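Dihydropteroate synthase (Clostridioides difficile, PDB 6PZ2) probably catalyses the condensation of a dihydropterin pyrophosphate with p-aminobenzoate to form dihydropteroate, a step of folate synthesis, and is captured here with bound pteroic acid. Local coordinates at residues P77-L82 with L106-V111; D43-D46 with I51-L54; G16-T21 with I38-D43; D98-A103 with A124-K129. All coordinates share one frame; numbering follows the deposited sequence.

Contact 1. Residues P77-L82 with L106-V111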
loop_
_atom_site.group_PDB
_atom_site.type_symbol
_atom_site.label_atom_id
_atom_site.label_comp_id
_atom_site.label_asym_id
_atom_site.label_seq_id
_atom_site.Cartn_x
_atom_site.Cartn_y
_atom_site.Cartn_z
ATOM N N PRO A 77 -2.288 34.572 10.044
ATOM C CA PRO A 77 -2.755 34.980 8.718
ATOM C C PRO A 77 -3.181 33.819 7.809
ATOM O O PRO A 77 -4.090 33.968 6.998
ATOM C CB PRO A 77 -1.585 35.713 8.044
ATOM C CG PRO A 77 -0.437 35.695 9.051
ATOM C CD PRO A 77 -0.848 34.837 10.227
ATOM N N VAL A 78 -2.557 32.656 7.969
ATOM C CA VAL A 78 -2.943 31.506 7.148
ATOM C C VAL A 78 -4.311 30.992 7.589
ATOM O O VAL A 78 -5.131 30.669 6.718
ATOM C CB VAL A 78 -1.890 30.383 7.187
ATOM C CG1 VAL A 78 -2.315 29.195 6.346
ATOM C CG2 VAL A 78 -0.520 30.896 6.775
ATOM N N ILE A 79 -4.540 30.914 8.904
ATOM C CA ILE A 79 -5.847 30.473 9.416
ATOM C C ILE A 79 -6.944 31.415 8.910
ATOM O O ILE A 79 -7.999 30.948 8.486
ATOM C CB ILE A 79 -5.863 30.400 10.949
ATOM C CG1 ILE A 79 -4.956 29.293 11.469
ATOM C CG2 ILE A 79 -7.292 30.242 11.455
ATOM C CD1 ILE A 79 -4.708 29.391 12.941
ATOM N N LYS A 80 -6.683 32.724 8.945
ATOM C CA LYS A 80 -7.723 33.665 8.523
ATOM C C LYS A 80 -8.071 33.420 7.055
ATOM O O LYS A 80 -9.249 33.305 6.758
ATOM C CB LYS A 80 -7.346 35.134 8.756
ATOM C CG LYS A 80 -7.954 35.721 10.022
ATOM C CD LYS A 80 -8.035 37.231 10.068
ATOM C CE LYS A 80 -9.353 37.815 9.608
ATOM N NZ LYS A 80 -9.271 38.220 8.184
ATOM N N LYS A 81 -7.077 33.314 6.171
ATOM C CA LYS A 81 -7.379 33.093 4.757
ATOM C C LYS A 81 -8.014 31.721 4.538
ATOM O O LYS A 81 -8.962 31.621 3.760
ATOM C CB LYS A 81 -6.152 33.214 3.856
ATOM C CG LYS A 81 -5.811 34.636 3.470
ATOM C CD LYS A 81 -5.545 34.830 2.005
ATOM C CE LYS A 81 -5.549 36.305 1.668
ATOM N NZ LYS A 81 -4.526 36.625 0.647
ATOM N N LEU A 82 -7.537 30.690 5.225
ATOM C CA LEU A 82 -8.154 29.382 5.048
ATOM C C LEU A 82 -9.654 29.449 5.364
ATOM O O LEU A 82 -10.471 28.862 4.677
ATOM C CB LEU A 82 -7.489 28.370 5.984
ATOM C CG LEU A 82 -6.084 27.930 5.593
ATOM C CD1 LEU A 82 -5.490 27.056 6.680
ATOM C CD2 LEU A 82 -6.106 27.195 4.272
ATOM N N LEU A 106 -9.898 31.628 16.398
ATOM C CA LEU A 106 -10.150 31.887 14.959
ATOM C C LEU A 106 -10.903 30.748 14.264
ATOM O O LEU A 106 -11.103 30.845 13.059
ATOM C CB LEU A 106 -8.817 32.119 14.253
ATOM C CG LEU A 106 -8.069 33.376 14.685
ATOM C CD1 LEU A 106 -6.648 33.378 14.148
ATOM C CD2 LEU A 106 -8.810 34.623 14.225
ATOM N N GLY A 107 -11.319 29.683 14.948
ATOM C CA GLY A 107 -12.200 28.680 14.303
ATOM C C GLY A 107 -11.482 27.420 13.816
ATOM O O GLY A 107 -12.074 26.572 13.172
ATOM N N VAL A 108 -10.203 27.251 14.119
ATOM C CA VAL A 108 -9.577 25.940 14.003
ATOM C C VAL A 108 -10.405 24.889 14.754
ATOM O O VAL A 108 -10.903 25.157 15.834
ATOM C CB VAL A 108 -8.143 26.067 14.543
ATOM C CG1 VAL A 108 -7.550 24.774 15.027
ATOM C CG2 VAL A 108 -7.259 26.726 13.496
ATOM N N THR A 109 -10.465 23.666 14.229
ATOM C CA THR A 109 -11.292 22.580 14.777
ATOM C C THR A 109 -10.531 21.671 15.747
ATOM O O THR A 109 -11.123 21.197 16.684
ATOM C CB THR A 109 -11.848 21.704 13.650
ATOM O OG1 THR A 109 -12.534 22.594 12.773
ATOM C CG2 THR A 109 -12.779 20.621 14.137
ATOM N N MET A 110 -9.250 21.408 15.545
ATOM C CA MET A 110 -8.575 20.363 16.298
ATOM C C MET A 110 -7.184 20.873 16.691
ATOM O O MET A 110 -6.580 21.609 15.943
ATOM C CB MET A 110 -8.398 19.124 15.411
ATOM C CG MET A 110 -7.363 18.110 15.918
ATOM S SD MET A 110 -7.172 16.628 14.853
ATOM C CE MET A 110 -8.669 15.733 15.261
ATOM N N VAL A 111 -6.717 20.519 17.874
ATOM C CA VAL A 111 -5.349 20.767 18.241
ATOM C C VAL A 111 -4.631 19.429 18.064
ATOM O O VAL A 111 -4.999 18.428 18.637
ATOM C CB VAL A 111 -5.236 21.296 19.685
ATOM C CG1 VAL A 111 -3.785 21.418 20.119
ATOM C CG2 VAL A 111 -5.958 22.622 19.873
#

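Contact 2. Residues D43-D46 with I51-L54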
loop_
_atom_site.group_PDB
_atom_site.type_symbol
_atom_site.label_atom_id
_atom_site.label_comp_id
_atom_site.label_asym_id
_atom_site.label_seq_id
_atom_site.Cartn_x
_atom_site.Cartn_y
_atom_site.Cartn_z
ATOM N N ASP A 43 -4.906 23.098 -3.293
ATOM C CA ASP A 43 -4.474 21.896 -4.015
ATOM C C ASP A 43 -4.774 20.636 -3.196
ATOM O O ASP A 43 -5.374 19.691 -3.748
ATOM C CB ASP A 43 -2.987 21.975 -4.363
ATOM C CG ASP A 43 -2.712 23.079 -5.363
ATOM O OD1 ASP A 43 -3.689 23.594 -5.969
ATOM O OD2 ASP A 43 -1.539 23.453 -5.489
ATOM N N MET A 44 -4.487 20.650 -1.885
ATOM C CA MET A 44 -4.677 19.427 -1.111
ATOM C C MET A 44 -6.168 19.113 -0.985
ATOM O O MET A 44 -6.578 17.940 -0.968
ATOM C CB MET A 44 -4.015 19.518 0.268
ATOM C CG MET A 44 -2.505 19.497 0.157
ATOM S SD MET A 44 -1.701 19.423 1.783
ATOM C CE MET A 44 -2.113 21.046 2.407
ATOM N N VAL A 45 -6.965 20.167 -0.885
ATOM C CA VAL A 45 -8.408 19.989 -0.765
ATOM C C VAL A 45 -8.944 19.410 -2.078
ATOM O O VAL A 45 -9.797 18.521 -2.034
ATOM C CB VAL A 45 -9.127 21.304 -0.397
ATOM C CG1 VAL A 45 -10.634 21.205 -0.612
ATOM C CG2 VAL A 45 -8.821 21.698 1.045
ATOM N N ASP A 46 -8.454 19.908 -3.206
ATOM C CA ASP A 46 -8.883 19.401 -4.510
ATOM C C ASP A 46 -8.432 17.953 -4.669
ATOM O O ASP A 46 -9.190 17.184 -5.226
ATOM C CB ASP A 46 -8.272 20.151 -5.693
ATOM C CG ASP A 46 -8.835 21.548 -5.894
ATOM O OD1 ASP A 46 -10.022 21.750 -5.552
ATOM O OD2 ASP A 46 -8.083 22.429 -6.387
ATOM N N ILE A 51 -8.974 17.414 6.150
ATOM C CA ILE A 51 -8.580 18.370 7.167
ATOM C C ILE A 51 -7.143 18.770 6.831
ATOM O O ILE A 51 -6.429 17.940 6.256
ATOM C CB ILE A 51 -8.691 17.796 8.596
ATOM C CG1 ILE A 51 -8.271 18.816 9.663
ATOM C CG2 ILE A 51 -7.871 16.524 8.757
ATOM C CD1 ILE A 51 -8.827 18.529 11.027
ATOM N N ILE A 52 -6.753 19.997 7.167
ATOM C CA ILE A 52 -5.396 20.506 6.918
ATOM C C ILE A 52 -4.710 20.737 8.270
ATOM O O ILE A 52 -5.256 21.465 9.101
ATOM C CB ILE A 52 -5.428 21.846 6.161
ATOM C CG1 ILE A 52 -6.307 21.830 4.906
ATOM C CG2 ILE A 52 -4.014 22.335 5.894
ATOM C CD1 ILE A 52 -5.686 21.175 3.711
ATOM N N ASP A 53 -3.495 20.228 8.427
ATOM C CA ASP A 53 -2.733 20.322 9.641
ATOM C C ASP A 53 -1.673 21.392 9.405
ATOM O O ASP A 53 -0.666 21.151 8.731
ATOM C CB ASP A 53 -2.037 19.012 10.020
ATOM C CG ASP A 53 -1.418 18.957 11.411
ATOM O OD1 ASP A 53 -2.103 19.364 12.382
ATOM O OD2 ASP A 53 -0.265 18.470 11.534
ATOM N N LEU A 54 -1.887 22.516 10.070
ATOM C CA LEU A 54 -1.089 23.695 9.840
ATOM C C LEU A 54 -0.071 23.829 10.973
ATOM O O LEU A 54 -0.446 23.821 12.119
ATOM C CB LEU A 54 -2.063 24.873 9.828
ATOM C CG LEU A 54 -1.430 26.252 9.852
ATOM C CD1 LEU A 54 -0.596 26.464 8.605
ATOM C CD2 LEU A 54 -2.538 27.292 9.967
#

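Contact 3. Residues G16-T21 with I38-D43. With SO4 (sulfate ion), chain B.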
loop_
_atom_site.group_PDB
_atom_site.type_symbol
_atom_site.label_atom_id
_atom_site.label_comp_id
_atom_site.label_asym_id
_atom_site.label_seq_id
_atom_site.Cartn_x
_atom_site.Cartn_y
_atom_site.Cartn_z
ATOM N N GLY A 16 -3.991 16.573 5.291
ATOM C CA GLY A 16 -2.864 17.106 4.528
ATOM C C GLY A 16 -1.951 17.986 5.358
ATOM O O GLY A 16 -2.375 18.736 6.199
ATOM N N ILE A 17 -0.666 17.954 5.088
ATOM C CA ILE A 17 0.280 18.688 5.892
ATOM C C ILE A 17 0.544 20.060 5.261
ATOM O O ILE A 17 0.872 20.135 4.090
ATOM C CB ILE A 17 1.562 17.854 6.012
ATOM C CG1 ILE A 17 1.279 16.550 6.752
ATOM C CG2 ILE A 17 2.666 18.682 6.657
ATOM C CD1 ILE A 17 2.387 15.528 6.665
ATOM N N LEU A 18 0.440 21.143 6.046
ATOM C CA LEU A 18 0.792 22.488 5.601
ATOM C C LEU A 18 1.760 23.098 6.618
ATOM O O LEU A 18 1.297 23.632 7.634
ATOM C CB LEU A 18 -0.485 23.333 5.471
ATOM C CG LEU A 18 -0.279 24.749 4.929
ATOM C CD1 LEU A 18 0.326 24.704 3.544
ATOM C CD2 LEU A 18 -1.582 25.527 4.878
ATOM N N ASN A 19 3.061 23.026 6.350
ATOM C CA ASN A 19 4.095 23.655 7.194
ATOM C C ASN A 19 4.406 25.051 6.653
ATOM O O ASN A 19 4.610 25.208 5.475
ATOM C CB ASN A 19 5.396 22.843 7.256
ATOM C CG ASN A 19 5.227 21.546 8.035
ATOM O OD1 ASN A 19 4.720 21.548 9.165
ATOM N ND2 ASN A 19 5.610 20.420 7.436
ATOM N N VAL A 20 4.469 26.062 7.510
ATOM C CA VAL A 20 4.655 27.427 7.027
ATOM C C VAL A 20 5.844 28.054 7.750
ATOM O O VAL A 20 5.906 29.268 7.852
ATOM C CB VAL A 20 3.385 28.286 7.168
ATOM C CG1 VAL A 20 2.247 27.743 6.320
ATOM C CG2 VAL A 20 2.930 28.433 8.608
ATOM N N THR A 21 6.770 27.222 8.210
ATOM C CA THR A 21 8.090 27.728 8.589
ATOM C C THR A 21 8.775 28.345 7.366
ATOM O O THR A 21 8.450 28.020 6.206
ATOM C CB THR A 21 9.006 26.618 9.127
ATOM O OG1 THR A 21 9.137 25.572 8.159
ATOM C CG2 THR A 21 8.486 25.988 10.400
ATOM N N ILE A 38 -1.637 29.194 0.850
ATOM C CA ILE A 38 -3.086 29.011 0.616
ATOM C C ILE A 38 -3.319 28.212 -0.674
ATOM O O ILE A 38 -4.284 27.440 -0.767
ATOM C CB ILE A 38 -3.807 30.382 0.566
ATOM C CG1 ILE A 38 -3.668 31.138 1.889
ATOM C CG2 ILE A 38 -5.277 30.249 0.170
ATOM C CD1 ILE A 38 -4.343 30.456 3.072
ATOM N N GLN A 39 -2.494 28.446 -1.694
ATOM C CA GLN A 39 -2.611 27.687 -2.948
ATOM C C GLN A 39 -2.329 26.206 -2.660
ATOM O O GLN A 39 -3.125 25.337 -3.082
ATOM C CB GLN A 39 -1.723 28.248 -4.070
ATOM C CG GLN A 39 -2.032 27.644 -5.448
ATOM C CD GLN A 39 -3.508 27.671 -5.779
ATOM O OE1 GLN A 39 -4.133 28.724 -5.779
ATOM N NE2 GLN A 39 -4.109 26.511 -6.004
ATOM N N HIS A 40 -1.293 25.936 -1.857
ATOM C CA HIS A 40 -0.985 24.566 -1.459
ATOM C C HIS A 40 -2.176 23.918 -0.755
ATOM O O HIS A 40 -2.493 22.741 -1.026
ATOM C CB HIS A 40 0.314 24.487 -0.641
ATOM C CG HIS A 40 0.762 23.082 -0.406
ATOM N ND1 HIS A 40 0.499 22.059 -1.298
ATOM C CD2 HIS A 40 1.452 22.517 0.609
ATOM C CE1 HIS A 40 1.002 20.932 -0.843
ATOM N NE2 HIS A 40 1.586 21.187 0.328
ATOM N N ALA A 41 -2.876 24.669 0.102
ATOM C CA ALA A 41 -4.024 24.089 0.792
ATOM C C ALA A 41 -5.183 23.856 -0.176
ATOM O O ALA A 41 -5.914 22.864 -0.060
ATOM C CB ALA A 41 -4.467 24.986 1.913
ATOM N N LYS A 42 -5.385 24.785 -1.094
ATOM C CA LYS A 42 -6.449 24.583 -2.114
ATOM C C LYS A 42 -6.171 23.307 -2.926
ATOM O O LYS A 42 -7.085 22.514 -3.152
ATOM C CB LYS A 42 -6.556 25.790 -3.047
ATOM C CG LYS A 42 -7.373 26.940 -2.469
ATOM C CD LYS A 42 -7.140 28.287 -3.144
ATOM C CE LYS A 42 -8.249 29.279 -2.864
ATOM N NZ LYS A 42 -7.734 30.663 -2.910
ATOM N N ASP A 43 -4.906 23.098 -3.293
ATOM C CA ASP A 43 -4.474 21.896 -4.015
ATOM C C ASP A 43 -4.774 20.636 -3.196
ATOM O O ASP A 43 -5.374 19.691 -3.748
ATOM C CB ASP A 43 -2.987 21.975 -4.363
ATOM C CG ASP A 43 -2.712 23.079 -5.363
ATOM O OD1 ASP A 43 -3.689 23.594 -5.969
ATOM O OD2 ASP A 43 -1.539 23.453 -5.489
HETATM S S SO4 B . 6.435 16.774 8.488
HETATM O O1 SO4 B . 7.784 16.631 9.080
HETATM O O2 SO4 B . 5.552 17.486 9.438
HETATM O O3 SO4 B . 5.876 15.433 8.204
HETATM O O4 SO4 B . 6.528 17.545 7.228
HETATM O O HOH W 1 1.681 18.691 2.043
#

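Contact 4. Residues D98-A103 with A124-K129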
loop_
_atom_site.group_PDB
_atom_site.type_symbol
_atom_site.label_atom_id
_atom_site.label_comp_id
_atom_site.label_asym_id
_atom_site.label_seq_id
_atom_site.Cartn_x
_atom_site.Cartn_y
_atom_site.Cartn_z
ATOM N N ASP A 98 -0.941 28.574 24.320
ATOM C CA ASP A 98 -1.280 29.953 23.870
ATOM C C ASP A 98 -1.458 30.014 22.350
ATOM O O ASP A 98 -2.347 30.732 21.859
ATOM C CB ASP A 98 -0.279 31.030 24.300
ATOM C CG ASP A 98 1.195 30.685 24.167
ATOM O OD1 ASP A 98 1.978 31.590 24.402
ATOM O OD2 ASP A 98 1.570 29.526 23.859
ATOM N N VAL A 99 -0.654 29.238 21.630
ATOM C CA VAL A 99 -0.831 29.131 20.193
ATOM C C VAL A 99 -2.190 28.485 19.904
ATOM O O VAL A 99 -2.976 28.974 19.073
ATOM C CB VAL A 99 0.310 28.319 19.563
ATOM C CG1 VAL A 99 0.059 28.099 18.089
ATOM C CG2 VAL A 99 1.667 28.969 19.796
ATOM N N ALA A 100 -2.444 27.375 20.576
ATOM C CA ALA A 100 -3.704 26.657 20.377
ATOM C C ALA A 100 -4.919 27.553 20.632
ATOM O O ALA A 100 -5.937 27.522 19.900
ATOM C CB ALA A 100 -3.751 25.464 21.299
ATOM N N GLU A 101 -4.826 28.277 21.738
ATOM C CA GLU A 101 -5.896 29.193 22.129
ATOM C C GLU A 101 -6.232 30.187 21.014
ATOM O O GLU A 101 -7.417 30.335 20.666
ATOM C CB GLU A 101 -5.534 30.005 23.373
ATOM C CG GLU A 101 -6.651 30.969 23.740
ATOM C CD GLU A 101 -6.974 31.022 25.217
ATOM O OE1 GLU A 101 -6.023 30.985 26.047
ATOM O OE2 GLU A 101 -8.172 31.072 25.521
ATOM N N GLU A 102 -5.221 30.897 20.505
ATOM C CA GLU A 102 -5.473 31.876 19.424
ATOM C C GLU A 102 -6.074 31.181 18.198
ATOM O O GLU A 102 -7.030 31.690 17.578
ATOM C CB GLU A 102 -4.209 32.640 19.026
ATOM C CG GLU A 102 -3.790 33.728 20.013
ATOM C CD GLU A 102 -4.933 34.486 20.685
ATOM O OE1 GLU A 102 -5.156 34.296 21.934
ATOM O OE2 GLU A 102 -5.651 35.207 19.945
ATOM N N ALA A 103 -5.514 30.018 17.867
ATOM C CA ALA A 103 -5.987 29.282 16.683
ATOM C C ALA A 103 -7.456 28.914 16.887
ATOM O O ALA A 103 -8.259 28.943 15.927
ATOM C CB ALA A 103 -5.144 28.047 16.448
ATOM N N ALA A 124 -4.563 21.168 28.161
ATOM C CA ALA A 124 -5.797 20.460 28.405
ATOM C C ALA A 124 -6.937 21.440 28.659
ATOM O O ALA A 124 -8.031 21.204 28.126
ATOM C CB ALA A 124 -5.652 19.488 29.553
ATOM N N SER A 125 -6.729 22.500 29.453
ATOM C CA SER A 125 -7.892 23.363 29.789
ATOM C C SER A 125 -8.248 24.252 28.594
ATOM O O SER A 125 -9.433 24.554 28.369
ATOM C CB SER A 125 -7.728 24.156 31.080
ATOM O OG SER A 125 -6.506 24.857 31.114
ATOM N N VAL A 126 -7.255 24.593 27.777
ATOM C CA VAL A 126 -7.573 25.293 26.511
ATOM C C VAL A 126 -8.474 24.416 25.639
ATOM O O VAL A 126 -9.496 24.880 25.104
ATOM C CB VAL A 126 -6.317 25.723 25.741
ATOM C CG1 VAL A 126 -6.663 26.143 24.316
ATOM C CG2 VAL A 126 -5.581 26.841 26.463
ATOM N N ILE A 127 -8.166 23.124 25.557
ATOM C CA ILE A 127 -8.964 22.259 24.665
ATOM C C ILE A 127 -10.401 22.171 25.179
ATOM O O ILE A 127 -11.373 22.227 24.388
ATOM C CB ILE A 127 -8.291 20.881 24.474
ATOM C CG1 ILE A 127 -7.098 21.016 23.519
ATOM C CG2 ILE A 127 -9.286 19.841 23.973
ATOM C CD1 ILE A 127 -5.957 20.117 23.860
ATOM N N GLY A 128 -10.494 21.993 26.504
ATOM C CA GLY A 128 -11.795 21.918 27.191
ATOM C C GLY A 128 -12.593 23.198 27.003
ATOM O O GLY A 128 -13.764 23.169 26.606
ATOM N N LYS A 129 -11.905 24.309 27.246
ATOM C CA LYS A 129 -12.483 25.645 27.154
ATOM C C LYS A 129 -13.140 25.885 25.789
ATOM O O LYS A 129 -14.181 26.514 25.759
ATOM C CB LYS A 129 -11.374 26.663 27.407
ATOM C CG LYS A 129 -11.695 28.135 27.187
ATOM C CD LYS A 129 -10.489 28.954 27.669
ATOM C CE LYS A 129 -10.677 30.454 27.684
ATOM N NZ LYS A 129 -9.470 31.109 28.247
#

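Contact 1. Residues P77-L82 with L106-V111
Lys80 and Leu106 mark the closest approach of the two backbones, 7.1 Å between their CA atoms, where a turn of helix 68-85 (residues 77-82) faces the chain as it leaves helix 97-105 and heads for strand 110-113. Gly107 turns the chain out of the helix with positive phi (100°), in a Schellman motif, backbone angles that favour glycine.

Ile79 does most of the work, and it uses both branches. Its CG2, anti to the backbone N, presses on Leu106 CB at 3.7 Å, while CG1 takes the position beside the N (chi1 -68°) and carries CD1 on to Val108 CG2, also at 3.7 Å. The extended CG1 branch (chi2 167°) is touched at CG1 too, since Val108 CG2 lies 4.0 Å from Ile79 CG1. Both Leu106 and Val108 cross the isoleucine at about a right angle. Leu106 CD1 adds a looser touch on Ile79 CG2. At the solvent edge, Lys80 CG passes 4.4 Å from Leu106 CD2, but the rest of the lysine leads away from residues 106-111.

The joint is entirely apolar. Ala103 of helix 97-105 touches both Ile79 and Val108, and Val108 also touches Ile90 and Ile92 of strand 90-93. Elsewhere on helix 68-85, Val78, Lys81 and Leu82 rest on helix 33-46, so the helix is wedged between its two neighbours around the barrel.

Contact 2. Residues D43-D46 with I51-L54
Met44 and Val45 of helix 33-46 meet Ile52 of strand 51-55 inside a beta-alpha-beta crossover, the first such unit of the barrel, in which the helix follows strand 13-19 and a short loop leads into strand 51-55. The CA atoms stay well apart, 8.1 Å for Met44 and Ile52, and side chains fill the interval.

Ile52 CD1 is the focal atom. The methyl at the end of Met44, CE, approaches it to 3.8 Å, and Val45 CG2 reaches it at 4.1 Å. Met44 runs straight through chi2 and then bends at the sulfur (chi3 -69°), which turns CE back to the isoleucine; CE therefore also lies 4.2 Å from Ile52 CG2, and Met44 CB sits at the same distance from Ile52 CD1. Ile52 is itself bent: CG1 is beside the backbone N, and a chi2 of -78° turns CD1 to the helix. Met44 lies aslant to the isoleucine, whereas Val45 crosses it at about a right angle.

In an alpha/beta barrel of the TIM type, alternate strand residues face the helices and the barrel interior, and this strand follows that rule: Ile52 points to helix 33-46, while Ile51 points away. Asp53 sends its carboxylate away from the helix too, where OD2 pairs with Arg247 and takes a bond from Asn112, and OD1 is hydrogen-bonded to Ser91. Ile88, in the loop before strand 90-93, touches both Val45 and Ile52.

Contact 3. Residues G16-T21 with I38-D43
Leu18 packs against His40 and Ala41 where strand 13-19 is covered by helix 33-46, the strand-helix half of the first beta-alpha-beta unit of the barrel. The two short segments run almost exactly antiparallel, with their axes 9.2 Å apart.

Leu18 has CG anti to its backbone N (chi1 -176°), an arrangement that, with chi2 near +60°, helps bring both methyls to the helix although the first bond of the side chain does not aim there. CD1 comes 3.8 Å from His40 CD2, and CD2 rests 4.2 Å from Ala41 CB. The leucine and the histidine slide past one another in opposite directions. His40 takes the same kind of first torsion, which extends its imidazole toward the strand and brings NE2 toward the carbonyl of Ile17. The gap there is too wide for a direct bond, and a water fills it: the water donates to Ile17 O at 2.6 Å and is also hydrogen-bonded to His40 NE2, at 3.0 Å.

Ile17 and Asn19 point the other way, to a sulfate probably taken from the crystallisation liquor. Arg60, Arg247 and His249 also bind this ion, a cluster consistent with the anion pocket that receives the substrate's pyrophosphate in this family. Asn19 ND2 contributes a weak hydrogen bond to O4 of the sulfate.

Along the helix, Gln39 NE2 bonds to Asp43 OD1 at 2.9 Å; OD1 lies almost in the plane of the Gln39 amide, yet the amide nitrogen stands 40° out of the Asp43 carboxylate plane.

Contact 4. Residues D98-A103 with A124-K129
Glu101 OE2 is gripped twice: by Lys129 NZ, in a salt bridge of 3.0 Å, and by the hydroxyl of Tyr130, just after residues 124-129. The lysine comes in on the syn lone pair of OE2. Lys129 is fully extended beyond CG, spanning the gap from the outside, and its CE lies 3.4 Å from Glu101 OE2. Glu101 starts with CG anti to the backbone N and then bends at chi2 (136°), so that its carboxylate turns toward the lysine. Two partners on one oxygen should limit the swing of this partly exposed group.

Beneath the ion pair the contact is apolar. Val126 CG1 nestles against helix 97-105, 3.8 Å from Glu101 N and 4.2 Å from Ala100 CB. Glu101 CB touches the same methyl at 4.1 Å, its side chain crossing the valine at about a right angle. Further in, Ala100 and Ile127 both rest on Val111 of strand 110-113.

The two helical segments run nearly parallel, 11° apart in direction and 9.5 Å between axes. Near-parallel packing of successive helices outside the strands is characteristic of an alpha/beta (TIM) barrel.

In the fold
Contacts 2 and 3 share helix 33-46 and sit on neighbouring strands, joined by backbone bonds such as Asp53 N to Gly16 O; both are buried, with centres about 6 Å apart. Contact 1 moves one helix further round, where Ile79 packs on Leu54 and Leu82 on Ala41. Contact 4, its centre about 22 Å from those of contacts 2 and 3, interlocks with contact 1 in the sequence and touches it through Ala103 and Val111. Contacts 1 and 4 are only partly buried, each with an exposed lysine, Lys80 or Lys129. Contacts 1 and 2 are purely apolar, contact 3 adds a water bridge on its helix side and, on the other, residues beside the sulfate, and contact 4 puts a salt bridge at the surface.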